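Local coordinates for sulfite reductase [ferredoxin] (Mycobacterium tuberculosis, PDB 1ZJ8), which catalyses the six-electron reduction of sulfite to sulfide with electrons from ferredoxin, using a siroheme and a [4Fe-4S] cluster, at residues 134-139 against 367-372; 119-124 against 384-389. All coordinates share one frame; numbering follows the deposited sequence.

Contact 1: 134-139 against 367-372. With SRM (siroheme), chain E.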
ATOM      1  N   ASP A 134      17.552   1.793  13.154  1.00 37.46           N
ATOM      2  CA  ASP A 134      17.301   3.001  12.344  1.00 37.17           C
ATOM      3  C   ASP A 134      16.590   2.699  11.011  1.00 36.80           C
ATOM      4  O   ASP A 134      16.515   3.560  10.136  1.00 37.13           O
ATOM      5  CB  ASP A 134      18.585   3.813  12.126  1.00 37.31           C
ATOM      6  CG  ASP A 134      18.350   5.326  12.213  1.00 39.36           C
ATOM      7  OD1 ASP A 134      17.612   5.778  13.132  1.00 42.16           O
ATOM      8  OD2 ASP A 134      18.920   6.078  11.374  1.00 39.89           O
ATOM      9  N   THR A 135      16.055   1.489  10.862  1.00 35.87           N
ATOM     10  CA  THR A 135      15.217   1.172   9.724  1.00 35.27           C
ATOM     11  C   THR A 135      13.857   1.863   9.880  1.00 34.61           C
ATOM     12  O   THR A 135      13.248   1.838  10.954  1.00 34.43           O
ATOM     13  CB  THR A 135      14.998  -0.371   9.573  1.00 35.41           C
ATOM     14  OG1 THR A 135      14.349  -0.901  10.745  1.00 35.93           O
ATOM     15  CG2 THR A 135      16.326  -1.079   9.346  1.00 34.94           C
ATOM     16  N   ALA A 136      13.398   2.464   8.787  1.00 34.06           N
ATOM     17  CA  ALA A 136      12.066   3.052   8.704  1.00 33.53           C
ATOM     18  C   ALA A 136      11.718   3.242   7.235  1.00 32.91           C
ATOM     19  O   ALA A 136      12.385   4.002   6.549  1.00 32.49           O
ATOM     20  CB  ALA A 136      12.053   4.380   9.417  1.00 33.54           C
ATOM     21  N   ASP A 137      10.707   2.526   6.750  1.00 32.64           N
ATOM     22  CA  ASP A 137      10.311   2.600   5.339  1.00 32.57           C
ATOM     23  C   ASP A 137       8.822   2.919   5.212  1.00 32.27           C
ATOM     24  O   ASP A 137       7.993   2.249   5.840  1.00 32.02           O
ATOM     25  CB  ASP A 137      10.627   1.291   4.619  1.00 32.66           C
ATOM     26  CG  ASP A 137      12.118   0.959   4.628  1.00 33.93           C
ATOM     27  OD1 ASP A 137      12.940   1.916   4.621  1.00 35.55           O
ATOM     28  OD2 ASP A 137      12.467  -0.260   4.651  1.00 33.53           O
ATOM     29  N   ILE A 138       8.493   3.949   4.423  1.00 31.99           N
ATOM     30  CA  ILE A 138       7.109   4.383   4.268  1.00 31.89           C
ATOM     31  C   ILE A 138       6.514   3.490   3.254  1.00 31.59           C
ATOM     32  O   ILE A 138       6.970   3.459   2.127  1.00 31.81           O
ATOM     33  CB  ILE A 138       6.921   5.826   3.729  1.00 31.99           C
ATOM     34  CG1 ILE A 138       7.118   6.857   4.828  1.00 32.72           C
ATOM     35  CG2 ILE A 138       5.504   6.038   3.179  1.00 32.51           C
ATOM     36  CD1 ILE A 138       8.570   7.253   4.971  1.00 35.19           C
ATOM     37  N   SER A 139       5.461   2.800   3.657  1.00 31.24           N
ATOM     38  CA  SER A 139       4.761   1.879   2.810  1.00 30.97           C
ATOM     39  C   SER A 139       3.828   2.654   1.855  1.00 30.95           C
ATOM     40  O   SER A 139       3.541   3.840   2.068  1.00 30.26           O
ATOM     41  CB  SER A 139       3.978   0.957   3.732  1.00 31.11           C
ATOM     42  OG  SER A 139       2.741   1.540   4.120  1.00 32.74           O
ATOM     43  N   THR A 367      16.596   8.520  12.192  1.00 29.21           N
ATOM     44  CA  THR A 367      17.292   9.807  12.153  1.00 29.58           C
ATOM     45  C   THR A 367      16.604  10.791  11.249  1.00 30.05           C
ATOM     46  O   THR A 367      16.554  11.989  11.576  1.00 30.72           O
ATOM     47  CB  THR A 367      18.729   9.678  11.621  1.00 29.69           C
ATOM     48  OG1 THR A 367      19.460   8.813  12.487  1.00 31.14           O
ATOM     49  CG2 THR A 367      19.432  11.036  11.560  1.00 29.05           C
ATOM     50  N   ILE A 368      16.105  10.314  10.103  1.00 30.12           N
ATOM     51  CA  ILE A 368      15.458  11.211   9.149  1.00 30.29           C
ATOM     52  C   ILE A 368      14.087  11.670   9.642  1.00 30.40           C
ATOM     53  O   ILE A 368      13.763  12.863   9.576  1.00 30.58           O
ATOM     54  CB  ILE A 368      15.359  10.602   7.748  1.00 30.33           C
ATOM     55  CG1 ILE A 368      16.731  10.680   7.083  1.00 30.37           C
ATOM     56  CG2 ILE A 368      14.330  11.372   6.887  1.00 30.15           C
ATOM     57  CD1 ILE A 368      16.807   9.975   5.758  1.00 30.75           C
ATOM     58  N   LEU A 369      13.283  10.728  10.128  1.00 30.44           N
ATOM     59  CA  LEU A 369      11.949  11.063  10.620  1.00 30.67           C
ATOM     60  C   LEU A 369      12.047  12.079  11.760  1.00 30.82           C
ATOM     61  O   LEU A 369      11.227  13.010  11.870  1.00 30.87           O
ATOM     62  CB  LEU A 369      11.206   9.796  11.097  1.00 30.58           C
ATOM     63  CG  LEU A 369      10.788   8.795  10.011  1.00 30.71           C
ATOM     64  CD1 LEU A 369      10.231   7.503  10.607  1.00 30.73           C
ATOM     65  CD2 LEU A 369       9.744   9.403   9.096  1.00 30.28           C
ATOM     66  N   THR A 370      13.057  11.902  12.607  1.00 30.94           N
ATOM     67  CA  THR A 370      13.229  12.801  13.732  1.00 30.99           C
ATOM     68  C   THR A 370      13.682  14.136  13.185  1.00 30.86           C
ATOM     69  O   THR A 370      13.198  15.185  13.616  1.00 30.88           O
ATOM     70  CB  THR A 370      14.157  12.222  14.815  1.00 31.07           C
ATOM     71  OG1 THR A 370      13.665  10.930  15.182  1.00 32.04           O
ATOM     72  CG2 THR A 370      14.156  13.095  16.083  1.00 30.80           C
ATOM     73  N   ALA A 371      14.566  14.093  12.195  1.00 30.90           N
ATOM     74  CA  ALA A 371      15.060  15.321  11.557  1.00 30.87           C
ATOM     75  C   ALA A 371      13.920  16.168  10.967  1.00 30.82           C
ATOM     76  O   ALA A 371      13.927  17.411  11.091  1.00 30.88           O
ATOM     77  CB  ALA A 371      16.076  14.973  10.496  1.00 30.60           C
ATOM     78  N   VAL A 372      12.961  15.483  10.339  1.00 30.63           N
ATOM     79  CA  VAL A 372      11.787  16.122   9.737  1.00 31.14           C
ATOM     80  C   VAL A 372      10.896  16.746  10.821  1.00 31.40           C
ATOM     81  O   VAL A 372      10.336  17.828  10.633  1.00 31.30           O
ATOM     82  CB  VAL A 372      10.924  15.106   8.896  1.00 31.16           C
ATOM     83  CG1 VAL A 372       9.595  15.742   8.457  1.00 31.18           C
ATOM     84  CG2 VAL A 372      11.689  14.576   7.687  1.00 30.40           C
TER
HETATM   85 FE   SRM E 557       1.711  -6.590   0.986  1.00 36.68          FE
HETATM   86  CHA SRM E 557       2.355  -9.801   1.960  1.00 39.33           C
HETATM   87  CHB SRM E 557       4.834  -5.724   1.832  1.00 37.03           C
HETATM   88  CHC SRM E 557       1.077  -3.524   0.100  1.00 31.66           C
HETATM   89  CHD SRM E 557      -0.203  -7.766  -1.639  1.00 36.19           C
HETATM   90  NA  SRM E 557       3.212  -7.520   1.924  1.00 38.55           N
HETATM   91  C1A SRM E 557       3.259  -8.797   2.365  1.00 39.78           C
HETATM   92  C2A SRM E 557       4.372  -9.062   3.332  1.00 40.69           C
HETATM   93  CMA SRM E 557       3.847  -8.989   4.733  1.00 40.05           C
HETATM   94  CDA SRM E 557       5.121 -10.328   3.023  1.00 42.56           C
HETATM   95  CEA SRM E 557       4.883 -11.551   3.850  1.00 44.84           C
HETATM   96  O3A SRM E 557       3.755 -12.053   3.856  1.00 47.29           O
HETATM   97  O4A SRM E 557       5.794 -12.053   4.525  1.00 46.66           O
HETATM   98  C3A SRM E 557       5.268  -7.910   3.030  1.00 40.44           C
HETATM   99  CAA SRM E 557       5.935  -7.313   4.224  1.00 40.25           C
HETATM  100  CBA SRM E 557       7.225  -8.083   4.321  1.00 41.43           C
HETATM  101  CCA SRM E 557       8.314  -7.230   4.887  1.00 42.67           C
HETATM  102  O1A SRM E 557       8.396  -6.037   4.526  1.00 41.33           O
HETATM  103  O2A SRM E 557       9.096  -7.740   5.725  1.00 43.03           O
HETATM  104  C4A SRM E 557       4.399  -6.991   2.241  1.00 39.08           C
HETATM  105  NB  SRM E 557       2.729  -4.913   1.116  1.00 35.16           N
HETATM  106  C1B SRM E 557       3.978  -4.671   1.518  1.00 34.63           C
HETATM  107  C2B SRM E 557       4.346  -3.217   1.615  1.00 33.18           C
HETATM  108  CMB SRM E 557       5.198  -2.869   2.804  1.00 32.44           C
HETATM  109  CDB SRM E 557       5.105  -2.868   0.379  1.00 33.03           C
HETATM  110  CEB SRM E 557       5.604  -1.475   0.229  1.00 33.40           C
HETATM  111  O3B SRM E 557       6.821  -1.192   0.246  1.00 33.18           O
HETATM  112  O4B SRM E 557       4.753  -0.596   0.093  1.00 34.85           O
HETATM  113  C3B SRM E 557       2.959  -2.612   1.600  1.00 32.49           C
HETATM  114  CAB SRM E 557       2.389  -2.533   2.993  1.00 32.29           C
HETATM  115  CBB SRM E 557       1.351  -1.460   3.114  1.00 31.87           C
HETATM  116  CCB SRM E 557       0.647  -1.564   4.436  1.00 31.13           C
HETATM  117  O1B SRM E 557       0.916  -0.794   5.355  1.00 31.81           O
HETATM  118  O2B SRM E 557      -0.234  -2.397   4.623  1.00 33.57           O
HETATM  119  C4B SRM E 557       2.198  -3.712   0.911  1.00 33.82           C
HETATM  120  NC  SRM E 557       0.770  -5.822  -0.517  1.00 33.63           N
HETATM  121  C1C SRM E 557       0.445  -4.518  -0.632  1.00 31.18           C
HETATM  122  C2C SRM E 557      -0.273  -4.223  -1.783  1.00 32.91           C
HETATM  123  CDC SRM E 557      -0.587  -2.900  -2.397  1.00 33.13           C
HETATM  124  CEC SRM E 557      -1.777  -2.124  -1.988  1.00 32.44           C
HETATM  125  O3C SRM E 557      -2.443  -2.478  -0.988  1.00 31.81           O
HETATM  126  O4C SRM E 557      -2.052  -1.147  -2.699  1.00 32.69           O
HETATM  127  C3C SRM E 557      -0.574  -5.456  -2.279  1.00 33.32           C
HETATM  128  CAC SRM E 557      -1.376  -5.554  -3.535  1.00 33.48           C
HETATM  129  CBC SRM E 557      -2.843  -5.181  -3.537  1.00 32.83           C
HETATM  130  CCC SRM E 557      -3.643  -6.338  -2.966  1.00 32.31           C
HETATM  131  O1C SRM E 557      -3.580  -6.617  -1.738  1.00 28.39           O
HETATM  132  O2C SRM E 557      -4.336  -7.002  -3.779  1.00 31.62           O
HETATM  133  C4C SRM E 557       0.003  -6.402  -1.470  1.00 34.77           C
HETATM  134  ND  SRM E 557       0.914  -8.389   0.511  1.00 37.36           N
HETATM  135  C1D SRM E 557       0.345  -8.637  -0.679  1.00 37.00           C
HETATM  136  C2D SRM E 557       0.359 -10.025  -0.911  1.00 38.32           C
HETATM  137  CAD SRM E 557      -0.684 -10.725  -1.764  1.00 37.48           C
HETATM  138  CBD SRM E 557      -1.907 -11.272  -1.095  1.00 39.18           C
HETATM  139  CCD SRM E 557      -3.060 -11.867  -1.850  1.00 40.36           C
HETATM  140  O1D SRM E 557      -4.153 -11.261  -1.781  1.00 41.96           O
HETATM  141  O2D SRM E 557      -2.928 -12.924  -2.524  1.00 37.19           O
HETATM  142  C3D SRM E 557       0.963 -10.602   0.193  1.00 37.58           C
HETATM  143  CDD SRM E 557       0.810 -12.039   0.611  1.00 38.97           C
HETATM  144  CED SRM E 557      -0.428 -12.570   1.299  1.00 39.54           C
HETATM  145  O3D SRM E 557      -1.278 -11.811   1.766  1.00 39.68           O
HETATM  146  O4D SRM E 557      -0.624 -13.789   1.414  1.00 38.84           O
HETATM  147  C4D SRM E 557       1.298  -9.579   1.066  1.00 38.45           C

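Contact 2: 119-124 against 384-389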
ATOM      1  N   ALA A 119       4.748  15.560  17.048  1.00 33.67           N
ATOM      2  CA  ALA A 119       5.121  14.724  18.203  1.00 33.76           C
ATOM      3  C   ALA A 119       5.104  13.230  17.869  1.00 34.07           C
ATOM      4  O   ALA A 119       6.021  12.498  18.264  1.00 34.55           O
ATOM      5  CB  ALA A 119       4.198  15.008  19.378  1.00 33.51           C
ATOM      6  N   ALA A 120       4.073  12.791  17.148  1.00 34.00           N
ATOM      7  CA  ALA A 120       3.946  11.397  16.773  1.00 34.29           C
ATOM      8  C   ALA A 120       5.055  10.999  15.805  1.00 34.47           C
ATOM      9  O   ALA A 120       5.582   9.887  15.887  1.00 34.61           O
ATOM     10  CB  ALA A 120       2.564  11.131  16.158  1.00 34.10           C
ATOM     11  N   LEU A 121       5.399  11.902  14.888  1.00 34.93           N
ATOM     12  CA  LEU A 121       6.457  11.665  13.910  1.00 35.32           C
ATOM     13  C   LEU A 121       7.827  11.554  14.602  1.00 35.86           C
ATOM     14  O   LEU A 121       8.667  10.735  14.210  1.00 36.01           O
ATOM     15  CB  LEU A 121       6.473  12.784  12.871  1.00 35.36           C
ATOM     16  CG  LEU A 121       7.415  12.533  11.676  1.00 35.58           C
ATOM     17  CD1 LEU A 121       6.793  11.523  10.719  1.00 35.53           C
ATOM     18  CD2 LEU A 121       7.817  13.831  10.944  1.00 35.18           C
ATOM     19  N   ARG A 122       8.035  12.364  15.640  1.00 36.27           N
ATOM     20  CA  ARG A 122       9.243  12.283  16.455  1.00 36.58           C
ATOM     21  C   ARG A 122       9.374  10.950  17.205  1.00 37.03           C
ATOM     22  O   ARG A 122      10.470  10.366  17.278  1.00 37.15           O
ATOM     23  CB  ARG A 122       9.271  13.430  17.442  1.00 36.37           C
ATOM     24  CG  ARG A 122      10.536  13.467  18.262  1.00 36.49           C
ATOM     25  CD  ARG A 122      10.463  14.554  19.300  1.00 36.82           C
ATOM     26  NE  ARG A 122       9.966  15.810  18.744  1.00 37.01           N
ATOM     27  CZ  ARG A 122      10.687  16.623  17.980  1.00 38.70           C
ATOM     28  NH1 ARG A 122      11.953  16.314  17.663  1.00 38.73           N
ATOM     29  NH2 ARG A 122      10.141  17.752  17.525  1.00 38.59           N
ATOM     30  N   THR A 123       8.257  10.485  17.763  1.00 37.37           N
ATOM     31  CA  THR A 123       8.210   9.214  18.472  1.00 37.62           C
ATOM     32  C   THR A 123       8.595   8.086  17.504  1.00 37.98           C
ATOM     33  O   THR A 123       9.504   7.315  17.780  1.00 38.07           O
ATOM     34  CB  THR A 123       6.795   8.991  19.084  1.00 37.89           C
ATOM     35  OG1 THR A 123       6.472  10.078  19.978  1.00 37.26           O
ATOM     36  CG2 THR A 123       6.697   7.620  19.819  1.00 37.74           C
ATOM     37  N   LEU A 124       7.926   8.033  16.357  1.00 38.22           N
ATOM     38  CA  LEU A 124       8.296   7.116  15.290  1.00 38.55           C
ATOM     39  C   LEU A 124       9.796   7.136  15.004  1.00 38.40           C
ATOM     40  O   LEU A 124      10.412   6.097  14.786  1.00 38.12           O
ATOM     41  CB  LEU A 124       7.539   7.483  14.018  1.00 38.70           C
ATOM     42  CG  LEU A 124       6.206   6.770  13.813  1.00 40.04           C
ATOM     43  CD1 LEU A 124       5.583   6.247  15.119  1.00 40.76           C
ATOM     44  CD2 LEU A 124       5.224   7.706  13.093  1.00 39.64           C
ATOM     45  N   ILE A 384       1.642  16.281   9.228  1.00 31.12           N
ATOM     46  CA  ILE A 384       2.332  15.631   8.130  1.00 31.13           C
ATOM     47  C   ILE A 384       1.516  14.382   7.774  1.00 30.88           C
ATOM     48  O   ILE A 384       0.840  13.799   8.637  1.00 30.13           O
ATOM     49  CB  ILE A 384       3.786  15.261   8.529  1.00 31.31           C
ATOM     50  CG1 ILE A 384       4.457  14.393   7.460  1.00 32.17           C
ATOM     51  CG2 ILE A 384       3.837  14.486   9.851  1.00 31.67           C
ATOM     52  CD1 ILE A 384       5.980  14.229   7.657  1.00 32.12           C
ATOM     53  N   ARG A 385       1.564  13.996   6.502  1.00 30.83           N
ATOM     54  CA  ARG A 385       0.855  12.826   6.010  1.00 31.28           C
ATOM     55  C   ARG A 385       1.785  11.916   5.208  1.00 31.43           C
ATOM     56  O   ARG A 385       2.578  12.409   4.387  1.00 32.08           O
ATOM     57  CB  ARG A 385      -0.287  13.266   5.084  1.00 31.70           C
ATOM     58  CG  ARG A 385      -1.599  13.651   5.782  1.00 32.96           C
ATOM     59  CD  ARG A 385      -1.671  15.131   6.077  1.00 33.60           C
ATOM     60  NE  ARG A 385      -2.698  15.458   7.068  1.00 34.03           N
ATOM     61  CZ  ARG A 385      -3.978  15.717   6.793  1.00 34.34           C
ATOM     62  NH1 ARG A 385      -4.450  15.704   5.555  1.00 33.78           N
ATOM     63  NH2 ARG A 385      -4.795  16.026   7.782  1.00 35.67           N
ATOM     64  N   PHE A 386       1.675  10.605   5.402  1.00 30.99           N
ATOM     65  CA  PHE A 386       2.294   9.670   4.471  1.00 31.41           C
ATOM     66  C   PHE A 386       1.358   9.431   3.278  1.00 31.17           C
ATOM     67  O   PHE A 386       0.153   9.596   3.416  1.00 31.21           O
ATOM     68  CB  PHE A 386       2.607   8.327   5.159  1.00 32.36           C
ATOM     69  CG  PHE A 386       3.592   8.417   6.325  1.00 32.45           C
ATOM     70  CD1 PHE A 386       4.727   9.230   6.254  1.00 33.25           C
ATOM     71  CD2 PHE A 386       3.401   7.643   7.468  1.00 32.06           C
ATOM     72  CE1 PHE A 386       5.634   9.311   7.330  1.00 32.93           C
ATOM     73  CE2 PHE A 386       4.296   7.708   8.529  1.00 32.81           C
ATOM     74  CZ  PHE A 386       5.421   8.548   8.461  1.00 32.50           C
ATOM     75  N   THR A 387       1.915   9.000   2.144  1.00 30.88           N
ATOM     76  CA  THR A 387       1.221   8.954   0.831  1.00 30.98           C
ATOM     77  C   THR A 387       0.998   7.515   0.385  1.00 30.98           C
ATOM     78  O   THR A 387       1.784   6.637   0.696  1.00 31.57           O
ATOM     79  CB  THR A 387       2.078   9.691  -0.251  1.00 30.89           C
ATOM     80  OG1 THR A 387       2.306  11.034   0.184  1.00 32.82           O
ATOM     81  CG2 THR A 387       1.437   9.762  -1.645  1.00 30.85           C
ATOM     82  N   PRO A 388      -0.109   7.237  -0.310  1.00 31.02           N
ATOM     83  CA  PRO A 388      -0.180   5.905  -0.930  1.00 30.48           C
ATOM     84  C   PRO A 388       0.798   5.650  -2.085  1.00 30.05           C
ATOM     85  O   PRO A 388       0.669   4.637  -2.763  1.00 30.21           O
ATOM     86  CB  PRO A 388      -1.644   5.805  -1.392  1.00 30.50           C
ATOM     87  CG  PRO A 388      -2.377   6.929  -0.646  1.00 31.24           C
ATOM     88  CD  PRO A 388      -1.367   8.002  -0.468  1.00 31.20           C
ATOM     89  N   TYR A 389       1.787   6.518  -2.277  1.00 29.77           N
ATOM     90  CA  TYR A 389       2.830   6.317  -3.291  1.00 29.47           C
ATOM     91  C   TYR A 389       4.211   6.388  -2.656  1.00 28.89           C
ATOM     92  O   TYR A 389       5.203   6.704  -3.333  1.00 28.34           O
ATOM     93  CB  TYR A 389       2.641   7.313  -4.432  1.00 30.08           C
ATOM     94  CG  TYR A 389       1.405   6.955  -5.235  1.00 31.40           C
ATOM     95  CD1 TYR A 389       0.164   7.508  -4.920  1.00 31.93           C
ATOM     96  CD2 TYR A 389       1.464   6.001  -6.265  1.00 31.19           C
ATOM     97  CE1 TYR A 389      -0.968   7.147  -5.622  1.00 31.71           C
ATOM     98  CE2 TYR A 389       0.336   5.643  -6.971  1.00 30.87           C
ATOM     99  CZ  TYR A 389      -0.874   6.218  -6.649  1.00 31.63           C
ATOM    100  OH  TYR A 389      -2.013   5.869  -7.341  1.00 32.18           O
TER

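Contact 1: 134-139 against 367-372
Asp134 OD1 is gripped by two donors, the backbone N-H of Thr367 in the first turn of helix 366-379 and the hydroxyl of Thr129, which ties the carboxylate to helix 118-131. Thr367 N lies 3.1 Å from Asp134 OD1, with a bent N-H...O angle of 138°, while Asp134 OD2 accepts from Thr367 OG1 at 3.0 Å. Both donors of Thr367 arrive on the syn sides, moderately out of the carboxylate plane, and Thr367 N keeps a weak second bond to OD2. The hydroxyl can join because Thr367 OG1 lies beside its own backbone N (chi1 -61°), one residue thus offering two donors together. Lying at the N-terminal end of helix 366-379, the carboxylate of Asp134 is probably stabilised in its ionised form by the helix end. Further along, Ala136 CB lies 3.8 Å from Leu369 CD1. Ser139 lines the siroheme pocket, its bond to carboxylate oxygen O1B being unsettled. Strand 363-365, from the second half-domain range, is the edge strand beside 135-138 in a sheet otherwise formed earlier in the chain, and the contact joins the two ferredoxin-like half domains, with Leu369 reaching Val364 on that strand and Leu121 on helix 118-131.

Contact 2: 119-124 against 384-389
Leu121 projects from helix 118-131 towards strand 384-386, where CD2 rests on Ile384, while CD1 reaches Phe386 and also skirts Ile384 CD1. Leu121 CD2 lies 3.8 Å from Ile384 CD1, the end of the isoleucine chain, and the two side chains cross at about a right angle. The other branch, Leu121 CD1, comes within 4.0 Å of Phe386 CZ, so it is the far end of the ring that is touched, at an oblique approach. Ile384 extends towards the helix because CG1 stands opposite the backbone N (chi1 172°) and CD1 continues the extended chain. Ile384 CG2 is a more distant neighbour, 4.2 Å from Leu121 CD2. Ile384 and Phe386, two residues apart on an extended strand, both direct their side chains at the helix, and a single leucine spans the pair. No hydrogen bond crosses the contact; all three residues are buried and the cohesion is apolar. A helix of the first ferredoxin-like half domain here packs against a strand of the second, and strand 115-116 of the first edges the second's antiparallel sheet, pairing with 384-386, whose other neighbour is 392-397. Leu116, Ile394 and Leu392 continue the apolar surface along the sheet, and Met376 of helix 366-379 touches both Leu121 and Ile384.

Contacts 1 and 2 lie with their centres about 9 Å apart and share the apolar layer around Leu121, Leu369 and Val372. Helix 118-131 of contact 2 leads into strand 135-138 of contact 1, and helix 366-379 of contact 1 leads into strand 384-386 of contact 2. Each contact has one segment in the first ferredoxin-like half domain and the other in the second. They touch directly: Val372 CG1 is 3.6 Å from Leu121 CD2, and Ile138 CG1 is 3.7 Å from Phe386 CD1. The siroheme is reached by the Ser139 end of contact 1, with Ser139 OG 3.2 Å from siroheme O1B, whereas the Phe386 side chain of contact 2 stays farther off, nearest atoms about 9 Å apart.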